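Local coordinates for PfkB family carbohydrate kinase (Listeria grayi DSM 20601, PDB 4GM6), which probably acts as a carbohydrate kinase of the PfkB family, transferring a phosphate group to a sugar or sugar-like substrate, at residues L268-G272 / E273-S277; N331-D334 / E335-A339; W142-S145 / E146-K149; F166-E169 / M170-I174. All blocks are in the same frame, centred on the assembly; numbering follows the deposited sequence.

Four local contacts in this PfkB-family chain show a hairpin turn, two helix starts and a helix interior. Interaction 1 is a hairpin at the margin of the main sheet, held by backbone bonds and flanked by tryptophans. Interactions 2 and 3 are both aspartate N-caps: the first begins helix 335-344, with a water bridging the cap, while the second begins the one-turn helix 144-147, whose Leu147, like the following Leu148, is buried. Interaction 4, within helix 165-180, adds aromatic and sulfur contacts to regular helical bonds. Interaction 2 is a surface contact; the other three are partly buried, each joining buried apolar residues to exposed polar ones. Interactions 3 and 4 touch, Trp142 packing on Trp167 and Met170.

Interaction 1: residues L268-G272 / E273-S277; sequences LWTQG and ECWES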
loop_
_atom_site.group_PDB
_atom_site.type_symbol
_atom_site.label_atom_id
_atom_site.label_comp_id
_atom_site.label_asym_id
_atom_site.label_seq_id
_atom_site.Cartn_x
_atom_site.Cartn_y
_atom_site.Cartn_z
ATOM N N LEU C 268 33.040 -17.705 19.155
ATOM C CA LEU C 268 32.944 -17.613 20.601
ATOM C C LEU C 268 34.233 -18.163 21.221
ATOM O O LEU C 268 34.568 -19.334 21.037
ATOM C CB LEU C 268 31.704 -18.363 21.100
ATOM C CG LEU C 268 31.421 -18.349 22.608
ATOM C CD1 LEU C 268 31.459 -16.927 23.159
ATOM C CD2 LEU C 268 30.073 -18.993 22.884
ATOM N N TRP C 269 34.953 -17.294 21.943
ATOM C CA TRP C 269 36.265 -17.624 22.503
ATOM C C TRP C 269 36.158 -17.711 24.015
ATOM O O TRP C 269 35.670 -16.789 24.682
ATOM C CB TRP C 269 37.291 -16.551 22.100
ATOM C CG TRP C 269 38.713 -16.851 22.500
ATOM C CD1 TRP C 269 39.720 -17.296 21.684
ATOM C CD2 TRP C 269 39.289 -16.723 23.813
ATOM N NE1 TRP C 269 40.881 -17.461 22.405
ATOM C CE2 TRP C 269 40.646 -17.116 23.713
ATOM C CE3 TRP C 269 38.789 -16.325 25.060
ATOM C CZ2 TRP C 269 41.513 -17.114 24.817
ATOM C CZ3 TRP C 269 39.659 -16.320 26.158
ATOM C CH2 TRP C 269 41.000 -16.714 26.025
ATOM N N THR C 270 36.637 -18.823 24.578
ATOM C CA THR C 270 36.597 -18.992 26.011
ATOM C C THR C 270 37.620 -20.024 26.482
ATOM O O THR C 270 37.739 -21.109 25.898
ATOM C CB THR C 270 35.189 -19.347 26.523
ATOM O OG1 THR C 270 35.115 -19.106 27.951
ATOM C CG2 THR C 270 34.840 -20.790 26.212
ATOM N N GLN C 271 38.357 -19.648 27.535
ATOM C CA GLN C 271 39.429 -20.455 28.120
ATOM C C GLN C 271 40.363 -21.038 27.060
ATOM O O GLN C 271 40.495 -22.266 26.944
ATOM C CB GLN C 271 38.889 -21.533 29.078
ATOM C CG GLN C 271 37.509 -22.080 28.728
ATOM C CD GLN C 271 36.868 -22.769 29.932
ATOM O OE1 GLN C 271 36.723 -22.175 30.995
ATOM N NE2 GLN C 271 36.489 -24.030 29.776
ATOM N N GLY C 272 40.955 -20.179 26.232
ATOM C CA GLY C 272 42.045 -20.584 25.331
ATOM C C GLY C 272 41.614 -21.087 23.982
ATOM O O GLY C 272 42.453 -21.362 23.122
ATOM N N GLU C 273 40.298 -21.211 23.775
ATOM C CA GLU C 273 39.786 -21.761 22.515
ATOM C C GLU C 273 38.770 -20.864 21.822
ATOM O O GLU C 273 37.861 -20.321 22.458
ATOM C CB GLU C 273 39.158 -23.138 22.739
ATOM C CG GLU C 273 40.123 -24.187 23.268
ATOM C CD GLU C 273 39.551 -25.588 23.167
ATOM O OE1 GLU C 273 39.146 -25.991 22.049
ATOM O OE2 GLU C 273 39.507 -26.286 24.201
ATOM N N CYS C 274 38.935 -20.724 20.507
ATOM C CA CYS C 274 37.940 -20.101 19.665
ATOM C C CYS C 274 37.099 -21.243 19.093
ATOM O O CYS C 274 37.642 -22.259 18.650
ATOM C CB CYS C 274 38.613 -19.290 18.544
ATOM S SG CYS C 274 37.500 -18.226 17.571
ATOM N N TRP C 275 35.779 -21.081 19.154
ATOM C CA TRP C 275 34.803 -22.027 18.601
ATOM C C TRP C 275 33.983 -21.363 17.494
ATOM O O TRP C 275 33.382 -20.308 17.717
ATOM C CB TRP C 275 33.835 -22.485 19.693
ATOM C CG TRP C 275 34.494 -23.150 20.844
ATOM C CD1 TRP C 275 35.011 -22.547 21.955
ATOM C CD2 TRP C 275 34.706 -24.553 21.011
ATOM N NE1 TRP C 275 35.536 -23.488 22.802
ATOM C CE2 TRP C 275 35.365 -24.731 22.246
ATOM C CE3 TRP C 275 34.411 -25.679 20.233
ATOM C CZ2 TRP C 275 35.731 -25.990 22.724
ATOM C CZ3 TRP C 275 34.779 -26.931 20.706
ATOM C CH2 TRP C 275 35.430 -27.075 21.943
ATOM N N GLU C 276 33.934 -21.983 16.316
ATOM C CA GLU C 276 33.219 -21.398 15.180
ATOM C C GLU C 276 31.949 -22.165 14.827
ATOM O O GLU C 276 31.858 -23.366 15.051
ATOM C CB GLU C 276 34.123 -21.357 13.947
ATOM C CG GLU C 276 35.407 -20.570 14.136
ATOM C CD GLU C 276 36.491 -20.976 13.151
ATOM O OE1 GLU C 276 36.156 -21.373 12.012
ATOM O OE2 GLU C 276 37.683 -20.895 13.518
ATOM N N SER C 277 30.977 -21.460 14.259
ATOM C CA SER C 277 29.790 -22.091 13.688
ATOM C C SER C 277 30.081 -22.476 12.241
ATOM O O SER C 277 31.179 -22.231 11.754
ATOM C CB SER C 277 28.632 -21.103 13.715
ATOM O OG SER C 277 28.807 -20.095 12.726
#
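Glu273 O is met from several directions: Thr270 N donates to it at 2.9 Å, Trp269 CA makes a CA-H...O contact of 3.1 Å, and the same oxygen lies over one face of the Trp269 indole, 3.6 Å from CG. The ring reaches this place because CG of Trp269 is turned anti to the backbone N (chi1 -174°), which also brings its CD1 within 3.9 Å of Cys274 CB on the same face of the sheet. Here the two strands run antiparallel. Trp275 N donates to Leu268 O at 2.8 Å, coming from 36° above the carbonyl plane, and Leu268 N returns the bond to Trp275 O. Leu268 O also lies at the edge of the Trp275 ring, in its plane and 3.4 Å from CD1. A type I' turn from Thr270 to Glu273 closes the hairpin, with Gln271 and Gly272 both at positive phi and a weak Glu273 N to Thr270 O bond of 3.3 Å at its mouth. The hairpin ends the nine-stranded sheet, strand 273-282 forming one of its two edges within the chain. Strand 248-256 lies on the inner side, where Leu268 and Thr270 touch Leu248 and Thr270 OG1 bonds to Glu247 O. Trp269 packs against the rings of Tyr236 and His240, while Leu268 and Trp275 meet helix 309-323 at Val313 and Pro309.

Interaction 2: residues N331-D334 / E335-A339; sequences NPFD and EKTIA
Glu335 follows the N-cap residue Asp334 as the first residue of helix 335-344; its extended side chain leaves the cap for Phe315, His301 and Trp307. Lys336 follows, its CB 4.0 Å from Asp334 OD1. Thr337 is where the cap is made. Its N donates to Asp334 OD1 at 2.9 Å, almost in line with the C-O bond, while its OG1 donates to the same oxygen at 2.6 Å from 37° above the carboxylate plane. With chi1 of -60°, Thr337 OG1 is beside its own backbone N, which lets one carboxylate oxygen take both bonds. A water joins Thr337 OG1 (2.9 Å) to Asp334 N (3.1 Å), and CG2 of Thr337 crosses to Phe333 CD1. Ile338 brings the first regular helical bond, its N to Asp334 O at 3.2 Å, and lays CG1 3.8 Å from Phe333 CB. Beyond them, Phe333 touches Lys121 of the second subunit. The chemistry is that of an N-cap: a carboxylate facing the amide end of a helix, gripped twice through a single oxygen, would be expected to be stabilised in its charged form.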
loop_
_atom_site.group_PDB
_atom_site.type_symbol
_atom_site.label_atom_id
_atom_site.label_comp_id
_atom_site.label_asym_id
_atom_site.label_seq_id
_atom_site.Cartn_x
_atom_site.Cartn_y
_atom_site.Cartn_z
ATOM N N ASN C 331 14.097 -10.029 16.754
ATOM C CA ASN C 331 14.046 -11.388 16.227
ATOM C C ASN C 331 12.787 -12.055 16.746
ATOM O O ASN C 331 12.604 -12.171 17.951
ATOM C CB ASN C 331 15.292 -12.169 16.690
ATOM C CG ASN C 331 15.721 -13.237 15.699
ATOM O OD1 ASN C 331 15.257 -13.272 14.554
ATOM N ND2 ASN C 331 16.637 -14.093 16.121
ATOM N N PRO C 332 11.892 -12.480 15.838
ATOM C CA PRO C 332 10.573 -12.968 16.223
ATOM C C PRO C 332 10.505 -14.460 16.536
ATOM O O PRO C 332 9.445 -14.957 16.898
ATOM C CB PRO C 332 9.723 -12.675 14.973
ATOM C CG PRO C 332 10.700 -12.822 13.840
ATOM C CD PRO C 332 12.045 -12.382 14.376
ATOM N N PHE C 333 11.615 -15.174 16.405
ATOM C CA PHE C 333 11.548 -16.625 16.445
ATOM C C PHE C 333 11.648 -17.165 17.859
ATOM O O PHE C 333 12.387 -16.613 18.692
ATOM C CB PHE C 333 12.642 -17.224 15.553
ATOM C CG PHE C 333 12.615 -16.699 14.149
ATOM C CD1 PHE C 333 11.635 -17.107 13.259
ATOM C CD2 PHE C 333 13.550 -15.776 13.729
ATOM C CE1 PHE C 333 11.601 -16.606 11.971
ATOM C CE2 PHE C 333 13.522 -15.278 12.445
ATOM C CZ PHE C 333 12.553 -15.690 11.568
ATOM N N ASP C 334 10.908 -18.234 18.142
ATOM C CA ASP C 334 11.103 -18.932 19.408
ATOM C C ASP C 334 12.297 -19.877 19.347
ATOM O O ASP C 334 12.860 -20.142 18.270
ATOM C CB ASP C 334 9.846 -19.671 19.875
ATOM C CG ASP C 334 9.437 -20.781 18.943
ATOM O OD1 ASP C 334 10.281 -21.259 18.147
ATOM O OD2 ASP C 334 8.255 -21.173 19.011
ATOM N N GLU C 335 12.686 -20.373 20.516
ATOM C CA GLU C 335 13.884 -21.195 20.640
ATOM C C GLU C 335 13.834 -22.447 19.763
ATOM O O GLU C 335 14.814 -22.789 19.099
ATOM C CB GLU C 335 14.123 -21.597 22.097
ATOM C CG GLU C 335 15.315 -22.531 22.239
ATOM C CD GLU C 335 15.632 -22.907 23.677
ATOM O OE1 GLU C 335 14.987 -22.378 24.601
ATOM O OE2 GLU C 335 16.542 -23.732 23.880
ATOM N N LYS C 336 12.700 -23.132 19.772
ATOM C CA LYS C 336 12.545 -24.373 19.007
ATOM C C LYS C 336 12.766 -24.129 17.509
ATOM O O LYS C 336 13.462 -24.889 16.832
ATOM C CB LYS C 336 11.165 -24.973 19.283
ATOM C CG LYS C 336 10.545 -25.731 18.129
ATOM C CD LYS C 336 10.637 -27.221 18.353
ATOM C CE LYS C 336 9.824 -27.967 17.311
ATOM N NZ LYS C 336 10.157 -29.411 17.353
ATOM N N THR C 337 12.187 -23.050 17.001
ATOM C CA THR C 337 12.352 -22.686 15.608
ATOM C C THR C 337 13.824 -22.474 15.274
ATOM O O THR C 337 14.314 -22.943 14.253
ATOM C CB THR C 337 11.583 -21.403 15.289
ATOM O OG1 THR C 337 10.193 -21.613 15.559
ATOM C CG2 THR C 337 11.772 -21.020 13.839
ATOM N N ILE C 338 14.528 -21.766 16.146
ATOM C CA ILE C 338 15.950 -21.499 15.954
ATOM C C ILE C 338 16.775 -22.781 16.052
ATOM O O ILE C 338 17.624 -23.062 15.197
ATOM C CB ILE C 338 16.451 -20.457 16.981
ATOM C CG1 ILE C 338 15.719 -19.116 16.780
ATOM C CG2 ILE C 338 17.952 -20.252 16.856
ATOM C CD1 ILE C 338 15.895 -18.148 17.938
ATOM N N ALA C 339 16.505 -23.575 17.084
ATOM C CA ALA C 339 17.204 -24.839 17.276
ATOM C C ALA C 339 16.980 -25.800 16.102
ATOM O O ALA C 339 17.912 -26.488 15.671
ATOM C CB ALA C 339 16.801 -25.484 18.599
HETATM O O HOH W 1 8.918 -19.019 15.902
#

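Interaction 3: residues W142-S145 / E146-K149; sequences WDLS and ELLK
The carboxylates of Asp143 and Glu146 are turned 32° against each other, and the oxygen of Asp143 facing its neighbour has partners on two sides. Glu146 N uses the anti lone pair of Asp143 OD1 at 3.2 Å, while Ser145 OG reaches it on the syn side at 2.7 Å. CG of Asp143 stands anti to the backbone N (chi1 -172°), which carries OD1 to Glu146 N; that capping bond makes Asp143 the N-cap of the helix. The chain of Glu146 bends at its second torsion and brings CG within 3.0 Å of Asp143 OD1. Its own OE1 remains 4.0 Å from that oxygen, two like charges that the neighbouring donors would probably temper. Backbone bonds from Leu147 N to Asp143 O (2.9 Å) and from Leu148 N to Leu144 O (2.8 Å) complete the turn. On its apolar side Leu144 CD2 touches Leu147 CD2 at 3.9 Å. The flat Trp142 ring, just before the cap, spends its NE1 on Phe101 O. The little helix 144-147 thus lies between helix 165-180, where Leu144 and Leu148 meet Glu177, and the main sheet, where Leu147 rests on Phe101 of strand 97-104 and, with Leu148, on Val28 of strand 27-30.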
loop_
_atom_site.group_PDB
_atom_site.type_symbol
_atom_site.label_atom_id
_atom_site.label_comp_id
_atom_site.label_asym_id
_atom_site.label_seq_id
_atom_site.Cartn_x
_atom_site.Cartn_y
_atom_site.Cartn_z
ATOM N N TRP C 142 16.853 5.805 39.360
ATOM C CA TRP C 142 16.728 4.361 39.514
ATOM C C TRP C 142 17.195 3.871 40.882
ATOM O O TRP C 142 18.345 4.080 41.270
ATOM C CB TRP C 142 17.514 3.647 38.421
ATOM C CG TRP C 142 16.969 3.905 37.052
ATOM C CD1 TRP C 142 15.989 3.208 36.421
ATOM C CD2 TRP C 142 17.365 4.951 36.155
ATOM N NE1 TRP C 142 15.751 3.745 35.176
ATOM C CE2 TRP C 142 16.583 4.820 34.990
ATOM C CE3 TRP C 142 18.311 5.983 36.225
ATOM C CZ2 TRP C 142 16.716 5.682 33.897
ATOM C CZ3 TRP C 142 18.438 6.840 35.148
ATOM C CH2 TRP C 142 17.643 6.684 33.995
ATOM N N ASP C 143 16.295 3.212 41.605
ATOM C CA ASP C 143 16.662 2.525 42.830
ATOM C C ASP C 143 17.416 1.242 42.486
ATOM O O ASP C 143 16.825 0.278 42.007
ATOM C CB ASP C 143 15.417 2.219 43.666
ATOM C CG ASP C 143 15.763 1.670 45.044
ATOM O OD1 ASP C 143 16.142 0.480 45.122
ATOM O OD2 ASP C 143 15.659 2.422 46.043
ATOM N N LEU C 144 18.725 1.233 42.737
ATOM C CA LEU C 144 19.593 0.146 42.268
ATOM C C LEU C 144 19.281 -1.219 42.883
ATOM O O LEU C 144 19.252 -2.225 42.173
ATOM C CB LEU C 144 21.074 0.500 42.460
ATOM C CG LEU C 144 21.632 1.602 41.553
ATOM C CD1 LEU C 144 23.143 1.712 41.691
ATOM C CD2 LEU C 144 21.246 1.357 40.103
ATOM N N SER C 145 19.058 -1.257 44.194
ATOM C CA SER C 145 18.675 -2.501 44.860
ATOM C C SER C 145 17.453 -3.144 44.189
ATOM O O SER C 145 17.324 -4.370 44.153
ATOM C CB SER C 145 18.434 -2.279 46.367
ATOM O OG SER C 145 17.747 -1.059 46.632
ATOM N N GLU C 146 16.563 -2.314 43.654
ATOM C CA GLU C 146 15.371 -2.819 42.986
ATOM C C GLU C 146 15.694 -3.171 41.539
ATOM O O GLU C 146 15.185 -4.152 40.989
ATOM C CB GLU C 146 14.234 -1.794 43.057
ATOM C CG GLU C 146 13.874 -1.383 44.479
ATOM C CD GLU C 146 13.703 -2.581 45.392
ATOM O OE1 GLU C 146 13.950 -2.451 46.615
ATOM O OE2 GLU C 146 13.333 -3.660 44.879
ATOM N N LEU C 147 16.561 -2.368 40.930
ATOM C CA LEU C 147 16.920 -2.551 39.531
ATOM C C LEU C 147 17.720 -3.830 39.328
ATOM O O LEU C 147 17.630 -4.473 38.269
ATOM C CB LEU C 147 17.738 -1.357 39.029
ATOM C CG LEU C 147 18.207 -1.450 37.575
ATOM C CD1 LEU C 147 17.008 -1.405 36.643
ATOM C CD2 LEU C 147 19.185 -0.336 37.241
ATOM N N LEU C 148 18.509 -4.189 40.339
ATOM C CA LEU C 148 19.404 -5.341 40.234
ATOM C C LEU C 148 18.884 -6.595 40.954
ATOM O O LEU C 148 19.563 -7.632 40.985
ATOM C CB LEU C 148 20.802 -4.971 40.755
ATOM C CG LEU C 148 21.502 -3.803 40.044
ATOM C CD1 LEU C 148 22.904 -3.600 40.596
ATOM C CD2 LEU C 148 21.548 -4.018 38.535
ATOM N N LYS C 149 17.683 -6.506 41.519
ATOM C CA LYS C 149 17.108 -7.612 42.288
ATOM C C LYS C 149 16.756 -8.828 41.421
ATOM O O LYS C 149 16.116 -8.701 40.371
ATOM C CB LYS C 149 15.870 -7.138 43.057
ATOM C CG LYS C 149 15.218 -8.201 43.938
ATOM C CD LYS C 149 13.755 -8.354 43.547
ATOM C CE LYS C 149 13.650 -8.879 42.120
ATOM N NZ LYS C 149 12.495 -8.313 41.367
#

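Interaction 4: residues F166-E169 / M170-I174; sequences FWLE and MVVKI
Met170 packs against two aromatic rings one turn earlier in the helix, and this is the dense half of the contact. Its CB lies over one face of the Phe166 ring, toward the rim and 4.2 Å from CE2, while its CG is 4.1 Å from Trp167 CZ3. Trp167 and Met170 lie side by side, pointing the same way. CG of Met170 is anti to the backbone N (chi1 -177°) and the chain then bends, which places SD 5.3 Å from the centre of the Phe166 ring, 40° off its normal: an oblique Met-aromatic contact. The rings also meet each other, Phe166 CE2 standing 3.7 Å above the Trp167 plane over its centre, with Trp167 CD1 at the edge of Phe166. Trp167 is further held by its NE1 bond to Phe134 O. All this belongs to helix 165-180, part of the beta-alpha-beta crossover from strand 153-157 to the parallel strand 184-188, in the alpha/beta fold of the PfkB kinases. Val171, whose N gives a nearly straight bond of 2.8 Å to Trp167 O, faces that sheet at Val156. Further round the helix the side chains of Leu168 and Val172 barely meet each other, CD1 to CG2 4.4 Å, and both touch Leu208. On the exposed side Lys173 N donates to Glu169 O at 3.0 Å from 38° above the carbonyl plane, and the methylenes of Lys173 run past that oxygen, yet Glu169 OE1 and Lys173 NZ stay 5.8 Å apart, too far for a salt bridge.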
loop_
_atom_site.group_PDB
_atom_site.type_symbol
_atom_site.label_atom_id
_atom_site.label_comp_id
_atom_site.label_asym_id
_atom_site.label_seq_id
_atom_site.Cartn_x
_atom_site.Cartn_y
_atom_site.Cartn_z
ATOM N N PHE C 166 27.578 11.757 31.670
ATOM C CA PHE C 166 26.634 11.254 32.651
ATOM C C PHE C 166 26.339 9.762 32.457
ATOM O O PHE C 166 26.325 9.009 33.422
ATOM C CB PHE C 166 25.309 12.014 32.582
ATOM C CG PHE C 166 24.202 11.324 33.320
ATOM C CD1 PHE C 166 23.988 11.582 34.665
ATOM C CD2 PHE C 166 23.407 10.386 32.687
ATOM C CE1 PHE C 166 22.984 10.934 35.361
ATOM C CE2 PHE C 166 22.396 9.741 33.374
ATOM C CZ PHE C 166 22.191 10.011 34.719
ATOM N N TRP C 167 26.050 9.348 31.222
ATOM C CA TRP C 167 25.734 7.942 30.956
ATOM C C TRP C 167 26.953 7.036 31.105
ATOM O O TRP C 167 26.847 5.919 31.616
ATOM C CB TRP C 167 25.065 7.759 29.582
ATOM C CG TRP C 167 23.609 8.085 29.644
ATOM C CD1 TRP C 167 22.969 9.139 29.041
ATOM C CD2 TRP C 167 22.608 7.385 30.395
ATOM N NE1 TRP C 167 21.630 9.120 29.358
ATOM C CE2 TRP C 167 21.384 8.061 30.194
ATOM C CE3 TRP C 167 22.623 6.240 31.205
ATOM C CZ2 TRP C 167 20.189 7.632 30.775
ATOM C CZ3 TRP C 167 21.431 5.814 31.781
ATOM C CH2 TRP C 167 20.230 6.512 31.560
ATOM N N LEU C 168 28.110 7.523 30.663
ATOM C CA LEU C 168 29.358 6.802 30.874
ATOM C C LEU C 168 29.517 6.483 32.355
ATOM O O LEU C 168 29.725 5.322 32.726
ATOM C CB LEU C 168 30.570 7.611 30.375
ATOM C CG LEU C 168 31.964 7.057 30.739
ATOM C CD1 LEU C 168 32.172 5.615 30.252
ATOM C CD2 LEU C 168 33.043 7.976 30.183
ATOM N N GLU C 169 29.405 7.509 33.200
ATOM C CA GLU C 169 29.648 7.338 34.643
ATOM C C GLU C 169 28.483 6.642 35.338
ATOM O O GLU C 169 28.658 6.033 36.392
ATOM C CB GLU C 169 29.912 8.674 35.337
ATOM C CG GLU C 169 30.950 9.557 34.668
ATOM C CD GLU C 169 31.267 10.777 35.518
ATOM O OE1 GLU C 169 30.326 11.377 36.094
ATOM O OE2 GLU C 169 32.459 11.132 35.616
ATOM N N MET C 170 27.291 6.753 34.758
ATOM C CA MET C 170 26.143 6.036 35.289
ATOM C C MET C 170 26.277 4.523 35.050
ATOM O O MET C 170 26.032 3.716 35.955
ATOM C CB MET C 170 24.853 6.569 34.661
ATOM C CG MET C 170 23.591 5.936 35.211
ATOM S SD MET C 170 23.399 6.293 36.962
ATOM C CE MET C 170 21.746 5.664 37.252
ATOM N N VAL C 171 26.656 4.143 33.828
ATOM C CA VAL C 171 26.894 2.737 33.515
ATOM C C VAL C 171 28.010 2.177 34.403
ATOM O O VAL C 171 27.903 1.070 34.937
ATOM C CB VAL C 171 27.206 2.524 32.013
ATOM C CG1 VAL C 171 27.497 1.056 31.716
ATOM C CG2 VAL C 171 26.044 3.002 31.159
ATOM N N VAL C 172 29.070 2.951 34.603
ATOM C CA VAL C 172 30.148 2.504 35.487
ATOM C C VAL C 172 29.649 2.273 36.919
ATOM O O VAL C 172 30.023 1.263 37.557
ATOM C CB VAL C 172 31.361 3.463 35.447
ATOM C CG1 VAL C 172 32.387 3.127 36.544
ATOM C CG2 VAL C 172 31.993 3.417 34.061
ATOM N N LYS C 173 28.795 3.183 37.423
ATOM C CA LYS C 173 28.308 3.052 38.806
ATOM C C LYS C 173 27.430 1.815 38.965
ATOM O O LYS C 173 27.408 1.176 40.000
ATOM C CB LYS C 173 27.535 4.293 39.260
ATOM C CG LYS C 173 28.368 5.533 39.506
ATOM C CD LYS C 173 27.469 6.711 39.872
ATOM C CE LYS C 173 28.198 8.049 39.750
ATOM N NZ LYS C 173 29.225 8.232 40.817
ATOM N N ILE C 174 26.677 1.483 37.919
ATOM C CA ILE C 174 25.738 0.346 37.973
ATOM C C ILE C 174 26.463 -0.985 37.913
ATOM O O ILE C 174 26.277 -1.850 38.832
ATOM C CB ILE C 174 24.695 0.393 36.850
ATOM C CG1 ILE C 174 23.985 1.741 36.878
ATOM C CG2 ILE C 174 23.704 -0.768 36.975
ATOM C CD1 ILE C 174 23.412 2.111 38.251
#